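Local coordinates for fucoxanthin chlorophyll a/c-binding protein Lhcq3 (Chaetoceros gracilis, PDB 6L4U) that probably harvests light for photosystem I, binding chlorophylls a and c together with carotenoids and passing the absorbed energy on to the reaction centre, at residues 60-64 and 140-146. Numbering follows the deposited sequence.
Sequences AWFRA and YTKGGPM. With CLA (chlorophyll a), chain B.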
loop_
_atom_site.group_PDB
_atom_site.type_symbol
_atom_site.label_atom_id
_atom_site.label_comp_id
_atom_site.label_asym_id
_atom_site.label_seq_id
_atom_site.Cartn_x
_atom_site.Cartn_y
_atom_site.Cartn_z
ATOM N N ALA X 60 69.900 -38.307 -5.830
ATOM C CA ALA X 60 70.306 -37.746 -4.548
ATOM C C ALA X 60 69.260 -37.981 -3.468
ATOM O O ALA X 60 69.603 -38.091 -2.288
ATOM C CB ALA X 60 70.584 -36.256 -4.698
ATOM N N TRP X 61 67.985 -38.064 -3.852
ATOM C CA TRP X 61 66.960 -38.485 -2.907
ATOM C C TRP X 61 67.053 -39.979 -2.632
ATOM O O TRP X 61 66.749 -40.431 -1.522
ATOM C CB TRP X 61 65.574 -38.120 -3.437
ATOM C CG TRP X 61 64.458 -38.564 -2.555
ATOM C CD1 TRP X 61 63.737 -39.711 -2.661
ATOM C CD2 TRP X 61 63.932 -37.863 -1.425
ATOM N NE1 TRP X 61 62.799 -39.774 -1.666
ATOM C CE2 TRP X 61 62.897 -38.649 -0.893
ATOM C CE3 TRP X 61 64.238 -36.648 -0.810
ATOM C CZ2 TRP X 61 62.163 -38.258 0.221
ATOM C CZ3 TRP X 61 63.512 -36.263 0.296
ATOM C CH2 TRP X 61 62.489 -37.067 0.803
ATOM N N PHE X 62 67.459 -40.763 -3.634
ATOM C CA PHE X 62 67.598 -42.203 -3.448
ATOM C C PHE X 62 68.755 -42.540 -2.524
ATOM O O PHE X 62 68.686 -43.522 -1.781
ATOM C CB PHE X 62 67.803 -42.901 -4.792
ATOM C CG PHE X 62 66.563 -43.007 -5.626
ATOM C CD1 PHE X 62 65.311 -42.800 -5.073
ATOM C CD2 PHE X 62 66.656 -43.313 -6.973
ATOM C CE1 PHE X 62 64.175 -42.898 -5.845
ATOM C CE2 PHE X 62 65.523 -43.413 -7.752
ATOM C CZ PHE X 62 64.280 -43.204 -7.187
ATOM N N ARG X 63 69.821 -41.740 -2.559
ATOM C CA ARG X 63 70.978 -42.004 -1.714
ATOM C C ARG X 63 70.676 -41.715 -0.255
ATOM O O ARG X 63 71.014 -42.518 0.621
ATOM C CB ARG X 63 72.164 -41.169 -2.172
ATOM C CG ARG X 63 72.688 -41.530 -3.528
ATOM C CD ARG X 63 73.631 -40.459 -3.996
ATOM N NE ARG X 63 74.738 -40.298 -3.061
ATOM C CZ ARG X 63 75.598 -39.291 -3.095
ATOM N NH1 ARG X 63 75.482 -38.350 -4.022
ATOM N NH2 ARG X 63 76.573 -39.223 -2.200
ATOM N N ALA X 64 70.055 -40.568 0.023
ATOM C CA ALA X 64 69.710 -40.208 1.389
ATOM C C ALA X 64 68.648 -41.121 1.970
ATOM O O ALA X 64 68.640 -41.347 3.185
ATOM C CB ALA X 64 69.229 -38.762 1.443
ATOM N N TYR X 140 70.134 -31.866 0.248
ATOM C CA TYR X 140 70.926 -32.948 -0.319
ATOM C C TYR X 140 70.414 -33.381 -1.683
ATOM O O TYR X 140 71.199 -33.887 -2.489
ATOM C CB TYR X 140 70.962 -34.144 0.633
ATOM C CG TYR X 140 69.634 -34.526 1.237
ATOM C CD1 TYR X 140 69.311 -34.163 2.536
ATOM C CD2 TYR X 140 68.713 -35.273 0.518
ATOM C CE1 TYR X 140 68.102 -34.524 3.093
ATOM C CE2 TYR X 140 67.502 -35.625 1.059
ATOM C CZ TYR X 140 67.204 -35.254 2.345
ATOM O OH TYR X 140 65.996 -35.619 2.878
ATOM N N THR X 141 69.119 -33.188 -1.956
ATOM C CA THR X 141 68.596 -33.363 -3.303
ATOM C C THR X 141 69.168 -32.341 -4.270
ATOM O O THR X 141 69.249 -32.618 -5.469
ATOM C CB THR X 141 67.072 -33.257 -3.303
ATOM O OG1 THR X 141 66.688 -31.934 -2.910
ATOM C CG2 THR X 141 66.479 -34.247 -2.335
ATOM N N LYS X 142 69.565 -31.172 -3.777
ATOM C CA LYS X 142 70.213 -30.154 -4.589
ATOM C C LYS X 142 71.712 -30.098 -4.322
ATOM O O LYS X 142 72.325 -29.034 -4.399
ATOM C CB LYS X 142 69.568 -28.793 -4.342
ATOM C CG LYS X 142 68.067 -28.808 -4.509
ATOM C CD LYS X 142 67.544 -27.466 -4.966
ATOM C CE LYS X 142 66.134 -27.597 -5.509
ATOM N NZ LYS X 142 65.465 -26.275 -5.630
ATOM N N GLY X 143 72.311 -31.242 -4.000
ATOM C CA GLY X 143 73.746 -31.328 -3.837
ATOM C C GLY X 143 74.263 -31.111 -2.437
ATOM O O GLY X 143 75.460 -31.304 -2.204
ATOM N N GLY X 144 73.409 -30.732 -1.493
ATOM C CA GLY X 144 73.850 -30.397 -0.159
ATOM C C GLY X 144 74.196 -31.600 0.693
ATOM O O GLY X 144 74.299 -32.729 0.209
ATOM N N PRO X 145 74.379 -31.377 1.989
ATOM C CA PRO X 145 74.803 -32.465 2.869
ATOM C C PRO X 145 73.664 -33.402 3.231
ATOM O O PRO X 145 72.503 -33.007 3.357
ATOM C CB PRO X 145 75.316 -31.728 4.111
ATOM C CG PRO X 145 74.514 -30.480 4.146
ATOM C CD PRO X 145 74.271 -30.095 2.708
ATOM N N MET X 146 74.024 -34.666 3.401
ATOM C CA MET X 146 73.127 -35.678 3.924
ATOM C C MET X 146 72.977 -35.484 5.432
ATOM O O MET X 146 73.771 -34.759 6.037
ATOM C CB MET X 146 73.669 -37.057 3.556
ATOM C CG MET X 146 73.019 -37.585 2.291
ATOM S SD MET X 146 73.711 -39.103 1.636
ATOM C CE MET X 146 73.849 -38.637 -0.078
HETATM MG MG CLA B . 61.064 -40.117 8.615
HETATM C CHA CLA B . 62.201 -40.331 5.335
HETATM C CHB CLA B . 59.828 -37.076 7.920
HETATM C CHC CLA B . 59.422 -40.275 11.557
HETATM C CHD CLA B . 62.232 -43.573 9.133
HETATM N NA CLA B . 60.980 -38.925 6.923
HETATM C C1A CLA B . 61.515 -39.058 5.761
HETATM C C2A CLA B . 61.368 -37.881 4.821
HETATM C C3A CLA B . 60.661 -36.887 5.706
HETATM C C4A CLA B . 60.492 -37.688 6.946
HETATM C CMA CLA B . 61.622 -35.763 6.028
HETATM C CAA CLA B . 60.394 -38.133 3.645
HETATM C CBA CLA B . 58.972 -38.551 4.044
HETATM C CGA CLA B . 58.054 -38.897 2.897
HETATM O O1A CLA B . 58.443 -38.922 1.746
HETATM O O2A CLA B . 56.673 -39.230 3.183
HETATM N NB CLA B . 59.802 -38.849 9.592
HETATM C C1B CLA B . 59.459 -37.623 9.224
HETATM C C2B CLA B . 58.587 -36.896 10.178
HETATM C C3B CLA B . 58.465 -37.874 11.276
HETATM C C4B CLA B . 59.259 -39.037 10.794
HETATM C CMB CLA B . 58.005 -35.515 10.076
HETATM C CAB CLA B . 57.720 -37.712 12.549
HETATM C CBB CLA B . 58.195 -38.005 13.745
HETATM N NC CLA B . 60.884 -41.609 10.020
HETATM C C1C CLA B . 60.161 -41.468 11.138
HETATM C C2C CLA B . 60.122 -42.654 12.022
HETATM C C3C CLA B . 60.956 -43.623 11.298
HETATM C C4C CLA B . 61.369 -42.867 10.094
HETATM C CMC CLA B . 59.409 -42.824 13.331
HETATM C CAC CLA B . 61.311 -45.032 11.687
HETATM C CBC CLA B . 62.502 -44.878 12.602
HETATM N ND CLA B . 61.962 -41.623 7.593
HETATM C C1D CLA B . 62.416 -42.958 7.824
HETATM C C2D CLA B . 63.062 -43.615 6.677
HETATM C C3D CLA B . 62.962 -42.533 5.665
HETATM C C4D CLA B . 62.325 -41.463 6.266
HETATM C CMD CLA B . 63.677 -44.954 6.445
HETATM C CAD CLA B . 63.261 -42.150 4.269
HETATM O OBD CLA B . 63.846 -42.887 3.406
HETATM C CBD CLA B . 62.791 -40.775 4.037
HETATM C CGD CLA B . 63.933 -39.924 3.583
HETATM O O1D CLA B . 64.443 -39.110 4.320
HETATM O O2D CLA B . 64.440 -40.038 2.232
HETATM C CED CLA B . 65.393 -39.094 1.757
HETATM C C1 CLA B . 56.413 -40.298 4.089
HETATM C C2 CLA B . 56.029 -41.561 3.356
HETATM C C3 CLA B . 54.988 -42.311 3.754
HETATM C C4 CLA B . 54.153 -41.926 4.943
HETATM C C5 CLA B . 54.639 -43.569 3.001
HETATM C C6 CLA B . 55.867 -44.391 2.635
HETATM C C7 CLA B . 56.445 -45.105 3.848
HETATM C C8 CLA B . 55.488 -46.112 4.470
HETATM C C9 CLA B . 56.002 -46.553 5.829
HETATM C C10 CLA B . 55.321 -47.321 3.559
HETATM C C11 CLA B . 56.656 -47.997 3.261
HETATM C C12 CLA B . 56.479 -49.087 2.213
HETATM C C13 CLA B . 57.438 -48.885 1.046
HETATM C C14 CLA B . 57.198 -47.551 0.348
HETATM C C15 CLA B . 57.298 -50.035 0.055
HETATM C C16 CLA B . 57.505 -51.399 0.702
HETATM C C17 CLA B . 57.319 -52.517 -0.317
HETATM C C18 CLA B . 57.834 -53.853 0.213
HETATM C C19 CLA B . 57.613 -54.967 -0.805
HETATM C C20 CLA B . 57.204 -54.208 1.554
#
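Tyr140 takes Ala64 CB over its ring face and meets the Trp61 indole at its edge, CE2 against Trp61 CE3, joining helix 56-85 to the loop that follows helix 116-134. Trp61 CB lies 4.1 Å from Thr141 CG2, and with CG anti to the backbone N (chi1 178°) the indole runs alongside the threonine. The same methyl then meets the ring at its edge, in the plane, with Thr141 CG2 3.6 Å from Trp61 CE3. Farther out, Trp61 CZ3 comes 3.6 Å from Tyr140 OH, while the chlorophyll a methyl ester covers one indole face, its CED carbon 3.4 Å above the plane. Over that face the ester oxygen O2D lies 3.5 Å from Trp61 CZ2; CH2 touches CED and CAA of the pigment, and NE1 gives a weak hydrogen bond to a second chlorophyll a. Tyr140 OH is hydrogen-bonded to Glu134, which fixes the outer end of the phenol. Ala64 CB makes a CH-pi contact with Tyr140, 4.0 Å from the ring centroid and 29° off its normal. One turn back, Ala60 CB abuts Tyr140 O at 3.3 Å. The Met146 chain bends at chi3 (-133°), bringing CE over one face of the Arg63 guanidinium, 3.5 Å from Arg63 NH2. Were Trp61 an alanine, the chlorophyll ester and Thr141 CG2 would probably lose the indole surface they share, with a gap left beside Tyr140. Apolar and aromatic surfaces thus carry the junction between helix and loop, and one indole borders both the loop and the chlorophyll pockets.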